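PDB 6TFL: RNA-binding protein Lsm, which probably binds RNA, as expected of an Sm-like archaeal protein, in a ring of seven subunits that holds uridine and calcium ions. Local coordinates for residues G31-Y36 and V42-E47; D27-V32 and D48-R53. One frame throughout, in Å; residues are numbered along the deposited sequence.

Interaction 1 of 2, residues G31-Y36 and V42-E47; sequences GVLTGY and VVIEGE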
loop_
_atom_site.group_PDB
_atom_site.type_symbol
_atom_site.label_atom_id
_atom_site.label_comp_id
_atom_site.label_asym_id
_atom_site.label_seq_id
_atom_site.Cartn_x
_atom_site.Cartn_y
_atom_site.Cartn_z
ATOM N N GLY A 31 9.061 -18.253 -18.755
ATOM C CA GLY A 31 10.306 -17.931 -19.420
ATOM C C GLY A 31 11.439 -18.102 -18.438
ATOM O O GLY A 31 11.246 -18.533 -17.294
ATOM N N VAL A 32 12.630 -17.760 -18.898
ATOM C CA VAL A 32 13.821 -17.880 -18.072
ATOM C C VAL A 32 13.904 -16.667 -17.158
ATOM O O VAL A 32 13.831 -15.520 -17.618
ATOM C CB VAL A 32 15.078 -18.011 -18.952
ATOM C CG1 VAL A 32 16.332 -17.965 -18.110
ATOM C CG2 VAL A 32 15.027 -19.293 -19.740
ATOM N N LEU A 33 14.065 -16.911 -15.862
ATOM C CA LEU A 33 14.297 -15.824 -14.920
ATOM C C LEU A 33 15.731 -15.318 -15.079
ATOM O O LEU A 33 16.684 -16.074 -14.841
ATOM C CB LEU A 33 14.034 -16.295 -13.489
ATOM C CG LEU A 33 14.326 -15.271 -12.394
ATOM C CD1 LEU A 33 13.186 -14.269 -12.310
ATOM C CD2 LEU A 33 14.564 -15.962 -11.050
ATOM N N THR A 34 15.887 -14.049 -15.490
ATOM C CA THR A 34 17.213 -13.449 -15.629
ATOM C C THR A 34 17.479 -12.313 -14.646
ATOM O O THR A 34 18.589 -11.765 -14.648
ATOM C CB THR A 34 17.451 -12.939 -17.064
ATOM O OG1 THR A 34 16.549 -11.867 -17.364
ATOM C CG2 THR A 34 17.271 -14.065 -18.093
ATOM N N GLY A 35 16.513 -11.933 -13.817
ATOM C CA GLY A 35 16.799 -10.981 -12.761
ATOM C C GLY A 35 15.593 -10.758 -11.872
ATOM O O GLY A 35 14.453 -11.078 -12.227
ATOM N N TYR A 36 15.869 -10.178 -10.710
ATOM C CA TYR A 36 14.836 -9.817 -9.759
ATOM C C TYR A 36 15.425 -8.773 -8.820
ATOM O O TYR A 36 16.633 -8.505 -8.840
ATOM C CB TYR A 36 14.329 -11.045 -8.989
ATOM C CG TYR A 36 15.374 -11.592 -8.077
ATOM C CD1 TYR A 36 16.361 -12.443 -8.568
ATOM C CD2 TYR A 36 15.408 -11.240 -6.740
ATOM C CE1 TYR A 36 17.342 -12.934 -7.745
ATOM C CE2 TYR A 36 16.389 -11.721 -5.907
ATOM C CZ TYR A 36 17.354 -12.566 -6.413
ATOM O OH TYR A 36 18.337 -13.054 -5.589
ATOM N N VAL A 42 10.503 -9.001 -11.308
ATOM C CA VAL A 42 11.265 -10.043 -11.981
ATOM C C VAL A 42 11.433 -9.657 -13.445
ATOM O O VAL A 42 10.637 -8.897 -14.011
ATOM C CB VAL A 42 10.613 -11.448 -11.856
ATOM C CG1 VAL A 42 10.578 -11.904 -10.406
ATOM C CG2 VAL A 42 9.202 -11.466 -12.443
ATOM N N VAL A 43 12.502 -10.177 -14.052
ATOM C CA VAL A 43 12.703 -10.133 -15.495
ATOM C C VAL A 43 12.577 -11.557 -16.034
ATOM O O VAL A 43 13.292 -12.464 -15.586
ATOM C CB VAL A 43 14.065 -9.522 -15.859
ATOM C CG1 VAL A 43 14.144 -9.251 -17.358
ATOM C CG2 VAL A 43 14.318 -8.255 -15.057
ATOM N N ILE A 44 11.670 -11.754 -16.989
ATOM C CA ILE A 44 11.382 -13.061 -17.575
ATOM C C ILE A 44 11.679 -12.985 -19.068
ATOM O O ILE A 44 11.158 -12.102 -19.761
ATOM C CB ILE A 44 9.915 -13.482 -17.343
ATOM C CG1 ILE A 44 9.540 -13.433 -15.867
ATOM C CG2 ILE A 44 9.677 -14.860 -17.873
ATOM C CD1 ILE A 44 10.337 -14.366 -15.011
ATOM N N GLU A 45 12.493 -13.920 -19.567
ATOM C CA GLU A 45 12.875 -13.974 -20.980
ATOM C C GLU A 45 12.492 -15.333 -21.553
ATOM O O GLU A 45 13.089 -16.358 -21.205
ATOM C CB GLU A 45 14.369 -13.707 -21.165
ATOM C CG GLU A 45 14.796 -12.347 -20.628
ATOM C CD GLU A 45 16.215 -11.947 -21.033
ATOM O OE1 GLU A 45 16.721 -10.926 -20.494
ATOM O OE2 GLU A 45 16.817 -12.647 -21.886
ATOM N N GLY A 46 11.469 -15.335 -22.402
ATOM C CA GLY A 46 11.106 -16.492 -23.187
ATOM C C GLY A 46 11.387 -16.181 -24.638
ATOM O O GLY A 46 12.550 -16.154 -25.053
ATOM N N GLU A 47 10.341 -15.912 -25.422
ATOM C CA GLU A 47 10.591 -15.418 -26.769
ATOM C C GLU A 47 10.903 -13.928 -26.779
ATOM O O GLU A 47 11.600 -13.464 -27.690
ATOM C CB GLU A 47 9.414 -15.736 -27.700
ATOM C CG GLU A 47 9.872 -16.527 -28.942
ATOM C CD GLU A 47 8.734 -17.098 -29.785
ATOM O OE1 GLU A 47 8.895 -17.152 -31.028
ATOM O OE2 GLU A 47 7.694 -17.500 -29.210
#

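Interaction 2 of 2, residues D27-V32 and D48-R53; sequences DEFTGV and DTTIIR. With URI (uridine), chain Q; URI (uridine), chain B.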
loop_
_atom_site.group_PDB
_atom_site.type_symbol
_atom_site.label_atom_id
_atom_site.label_comp_id
_atom_site.label_asym_id
_atom_site.label_seq_id
_atom_site.Cartn_x
_atom_site.Cartn_y
_atom_site.Cartn_z
ATOM N N ASP A 27 -3.178 -13.582 -15.519
ATOM C CA ASP A 27 -2.237 -13.908 -16.580
ATOM C C ASP A 27 -1.050 -14.679 -16.015
ATOM O O ASP A 27 -0.728 -14.588 -14.826
ATOM C CB ASP A 27 -1.733 -12.643 -17.279
ATOM C CG ASP A 27 -2.821 -11.927 -18.063
ATOM O OD1 ASP A 27 -3.996 -12.360 -18.001
ATOM O OD2 ASP A 27 -2.496 -10.920 -18.742
ATOM N N GLU A 28 -0.385 -15.432 -16.893
ATOM C CA GLU A 28 0.801 -16.204 -16.545
ATOM C C GLU A 28 1.895 -15.915 -17.555
ATOM O O GLU A 28 1.621 -15.737 -18.743
ATOM C CB GLU A 28 0.535 -17.720 -16.524
ATOM C CG GLU A 28 -0.372 -18.174 -15.395
ATOM C CD GLU A 28 -0.396 -19.689 -15.204
ATOM O OE1 GLU A 28 0.244 -20.424 -16.002
ATOM O OE2 GLU A 28 -1.062 -20.134 -14.243
ATOM N N PHE A 29 3.134 -15.884 -17.080
ATOM C CA PHE A 29 4.287 -15.626 -17.929
ATOM C C PHE A 29 5.315 -16.704 -17.648
ATOM O O PHE A 29 5.753 -16.858 -16.506
ATOM C CB PHE A 29 4.869 -14.240 -17.660
ATOM C CG PHE A 29 3.936 -13.122 -17.995
ATOM C CD1 PHE A 29 2.871 -12.813 -17.156
ATOM C CD2 PHE A 29 4.110 -12.382 -19.155
ATOM C CE1 PHE A 29 2.006 -11.795 -17.469
ATOM C CE2 PHE A 29 3.247 -11.352 -19.471
ATOM C CZ PHE A 29 2.198 -11.057 -18.628
ATOM N N THR A 30 5.681 -17.459 -18.675
ATOM C CA THR A 30 6.675 -18.511 -18.546
ATOM C C THR A 30 7.892 -18.130 -19.365
ATOM O O THR A 30 7.765 -17.726 -20.522
ATOM C CB THR A 30 6.114 -19.861 -18.997
ATOM O OG1 THR A 30 4.998 -20.182 -18.167
ATOM C CG2 THR A 30 7.139 -20.956 -18.831
ATOM N N GLY A 31 9.061 -18.253 -18.755
ATOM C CA GLY A 31 10.306 -17.931 -19.420
ATOM C C GLY A 31 11.439 -18.102 -18.438
ATOM O O GLY A 31 11.246 -18.533 -17.294
ATOM N N VAL A 32 12.630 -17.760 -18.898
ATOM C CA VAL A 32 13.821 -17.880 -18.072
ATOM C C VAL A 32 13.904 -16.667 -17.158
ATOM O O VAL A 32 13.831 -15.520 -17.618
ATOM C CB VAL A 32 15.078 -18.011 -18.952
ATOM C CG1 VAL A 32 16.332 -17.965 -18.110
ATOM C CG2 VAL A 32 15.027 -19.293 -19.740
ATOM N N ASP A 48 10.435 -13.180 -25.779
ATOM C CA ASP A 48 10.879 -11.807 -25.573
ATOM C C ASP A 48 11.111 -11.588 -24.079
ATOM O O ASP A 48 11.070 -12.528 -23.278
ATOM C CB ASP A 48 9.878 -10.818 -26.177
ATOM C CG ASP A 48 8.494 -10.971 -25.601
ATOM O OD1 ASP A 48 8.303 -11.821 -24.709
ATOM O OD2 ASP A 48 7.583 -10.248 -26.062
ATOM N N THR A 49 11.350 -10.331 -23.712
ATOM C CA THR A 49 11.741 -9.930 -22.370
ATOM C C THR A 49 10.605 -9.147 -21.727
ATOM O O THR A 49 10.107 -8.175 -22.312
ATOM C CB THR A 49 13.005 -9.069 -22.416
ATOM O OG1 THR A 49 14.112 -9.857 -22.855
ATOM C CG2 THR A 49 13.316 -8.444 -21.050
ATOM N N THR A 50 10.213 -9.558 -20.518
ATOM C CA THR A 50 9.123 -8.929 -19.777
ATOM C C THR A 50 9.607 -8.545 -18.386
ATOM O O THR A 50 9.997 -9.415 -17.597
ATOM C CB THR A 50 7.920 -9.863 -19.676
ATOM O OG1 THR A 50 7.534 -10.275 -20.990
ATOM C CG2 THR A 50 6.751 -9.160 -18.999
ATOM N N ILE A 51 9.614 -7.249 -18.098
ATOM C CA ILE A 51 9.789 -6.780 -16.726
ATOM C C ILE A 51 8.422 -6.807 -16.065
ATOM O O ILE A 51 7.474 -6.186 -16.558
ATOM C CB ILE A 51 10.397 -5.372 -16.680
ATOM C CG1 ILE A 51 11.672 -5.302 -17.518
ATOM C CG2 ILE A 51 10.683 -4.950 -15.233
ATOM C CD1 ILE A 51 12.163 -3.896 -17.705
ATOM N N ILE A 52 8.309 -7.542 -14.969
ATOM C CA ILE A 52 7.062 -7.648 -14.222
ATOM C C ILE A 52 7.246 -6.921 -12.899
ATOM O O ILE A 52 8.167 -7.234 -12.132
ATOM C CB ILE A 52 6.657 -9.112 -13.990
ATOM C CG1 ILE A 52 6.506 -9.849 -15.324
ATOM C CG2 ILE A 52 5.362 -9.177 -13.184
ATOM C CD1 ILE A 52 6.198 -11.363 -15.181
ATOM N N ARG A 53 6.370 -5.964 -12.618
ATOM C CA ARG A 53 6.425 -5.276 -11.338
ATOM C C ARG A 53 5.876 -6.196 -10.251
ATOM O O ARG A 53 4.819 -6.811 -10.424
ATOM C CB ARG A 53 5.653 -3.963 -11.394
ATOM C CG ARG A 53 6.218 -2.898 -10.476
ATOM C CD ARG A 53 5.340 -1.654 -10.479
ATOM N NE ARG A 53 5.771 -0.651 -9.504
ATOM C CZ ARG A 53 5.101 -0.369 -8.389
ATOM N NH1 ARG A 53 5.550 0.564 -7.555
ATOM N NH2 ARG A 53 3.974 -1.016 -8.113
HETATM N N1 URI Q . 7.176 -1.804 -5.469
HETATM C C2 URI Q . 7.274 -2.644 -6.564
HETATM N N3 URI Q . 8.190 -2.262 -7.509
HETATM C C4 URI Q . 9.006 -1.159 -7.477
HETATM C C5 URI Q . 8.857 -0.340 -6.309
HETATM C C6 URI Q . 7.973 -0.687 -5.361
HETATM O O2 URI Q . 6.595 -3.655 -6.696
HETATM O O4 URI Q . 9.780 -0.982 -8.424
HETATM C "C1'" URI Q . 6.207 -2.237 -4.451
HETATM C "C2'" URI Q . 6.830 -3.022 -3.307
HETATM C "C3'" URI Q . 5.742 -2.895 -2.246
HETATM C "C4'" URI Q . 5.239 -1.467 -2.460
HETATM O "O2'" URI Q . 7.147 -4.345 -3.684
HETATM O "O3'" URI Q . 4.695 -3.824 -2.526
HETATM O "O4'" URI Q . 5.584 -1.121 -3.838
HETATM C "C5'" URI Q . 5.823 -0.454 -1.505
HETATM O "O5'" URI Q . 5.525 -0.781 -0.148
HETATM N N1 URI B . 4.858 5.171 -5.520
HETATM C C2 URI B . 4.831 5.327 -6.905
HETATM N N3 URI B . 5.264 6.555 -7.348
HETATM C C4 URI B . 5.713 7.602 -6.575
HETATM C C5 URI B . 5.718 7.366 -5.164
HETATM C C6 URI B . 5.300 6.183 -4.694
HETATM O O2 URI B . 4.446 4.461 -7.682
HETATM O O4 URI B . 6.067 8.641 -7.129
HETATM C "C1'" URI B . 4.406 3.881 -4.977
HETATM C "C2'" URI B . 5.536 2.932 -4.605
HETATM C "C3'" URI B . 4.816 2.004 -3.625
HETATM C "C4'" URI B . 3.927 2.979 -2.858
HETATM O "O2'" URI B . 6.116 2.314 -5.736
HETATM O "O3'" URI B . 3.987 1.075 -4.331
HETATM O "O4'" URI B . 3.685 4.096 -3.769
HETATM C "C5'" URI B . 4.531 3.494 -1.571
HETATM O "O5'" URI B . 4.620 2.474 -0.579
#

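Interaction 1 of 2, residues G31-Y36 and V42-E47
The carbonyl oxygen of Val43 is gripped from strand 32-36 by two groups. Thr34 N donates to Val43 O at 3.0 Å, with an N-H...O angle of 164°, while Leu33 CA adds a softer C-H...O contact. Toward the start of the strand the antiparallel ladder is regular: Val32 N reaches Glu45 O at 2.7 Å, and Glu45 N returns a bond to Val32 O. The strand then bulges, so that Thr34 and Gly35 both lie opposite Val43, whose N bonds Gly35 O at 2.8 Å.

On the face carrying Leu33, Tyr36, Val42 and Ile44, the packing is apolar. Leu33 CD1 comes to 3.8 Å from Val42 CB, because chi1 (176°) carries CG to the side remote from the amide nitrogen; the two side chains meet at about a right angle, and the same methyl touches Ile44 CD1. Ile44 CG2 rests on the bare CA of Gly31 at 3.5 Å, at the bend between the two halves of the strand. Val19 covers this face from strand 18-23.

The other face is mixed. Thr34 OG1 lies 3.3 Å from Glu45 OE1, and Thr34 CG2 packs against the Glu45 chain. The nearest atoms of the Glu45 side chain and a bound calcium ion are about 3 Å apart, so its charge is probably partly balanced there. The hairpin thus combines apolar packing around Leu33 and Ile44 with a carboxylate set beside Thr34 and a calcium ion.

Interaction 2 of 2, residues D27-V32 and D48-R53
Phe29 reaches across to Ile52 and Thr50, and its atoms divide between the two. At the root, Phe29 CB lies 4.0 Å from Ile52 CD1. One bond further out, Phe29 CG meets that same methyl at 4.0 Å, and Phe29 CD1 also touches Ile52 CD1. Along the other flank, CD2 and then CE2 pass to Thr50, with Phe29 CE2 4.2 Å from Thr50 CG2. Both methyls approach the ring obliquely. Ile52 gets there because its side chain is stretched out, CD1 anti to CA (chi2 176°). Leu23 of strand 18-23 packs on both Phe29 and Ile52, and Arg22 of a neighbouring subunit also packs on the phenylalanine.

The same segment 48-53 ends in the uridine pocket. Arg53 lays its guanidinium against one uracil, whose C2 sits 3.6 Å above the centre of the group, and NH1 of Arg53 approaches O2' of a second uridine at 2.6 Å. Asp55 forms a salt bridge with Arg53 NH2, and His39 O of the neighbouring subunit accepts from NH1, which should fix the rotation of the guanidinium, with one face turned to the uracil. Purely van der Waals packing of Phe29 on Ile52 and Thr50 thus joins the two sheets, while both ends of 48-53 have polar partners: Lys61 of the neighbouring subunit for Asp48, the uridines and Asp55 for Arg53.

How the interactions relate
Interactions 1 and 2 share Gly31 and Val32, the corner where the bent second strand of the Lsm fold leaves one sheet for the other. Residues 28-30 side with strand 18-23, whereas 32-36 pair with 42-45. The centres of the two interactions lie about 6 Å apart. Strand 42-45 connects them directly: Ile44 O to Thr50 N at 2.8 Å and Val42 O to Ile52 N at 2.9 Å are probable hydrogen bonds, and Ile44 CG1 packs 4.0 Å from Ile52 CD1, merging the two apolar layers. Beyond Ile52, which pairs with a strand of the neighbouring subunit, Arg53 enters the uridine pocket; at the far end of interaction 1, the nearest atoms of the Tyr36 side chain and a uridine are about 9 Å apart.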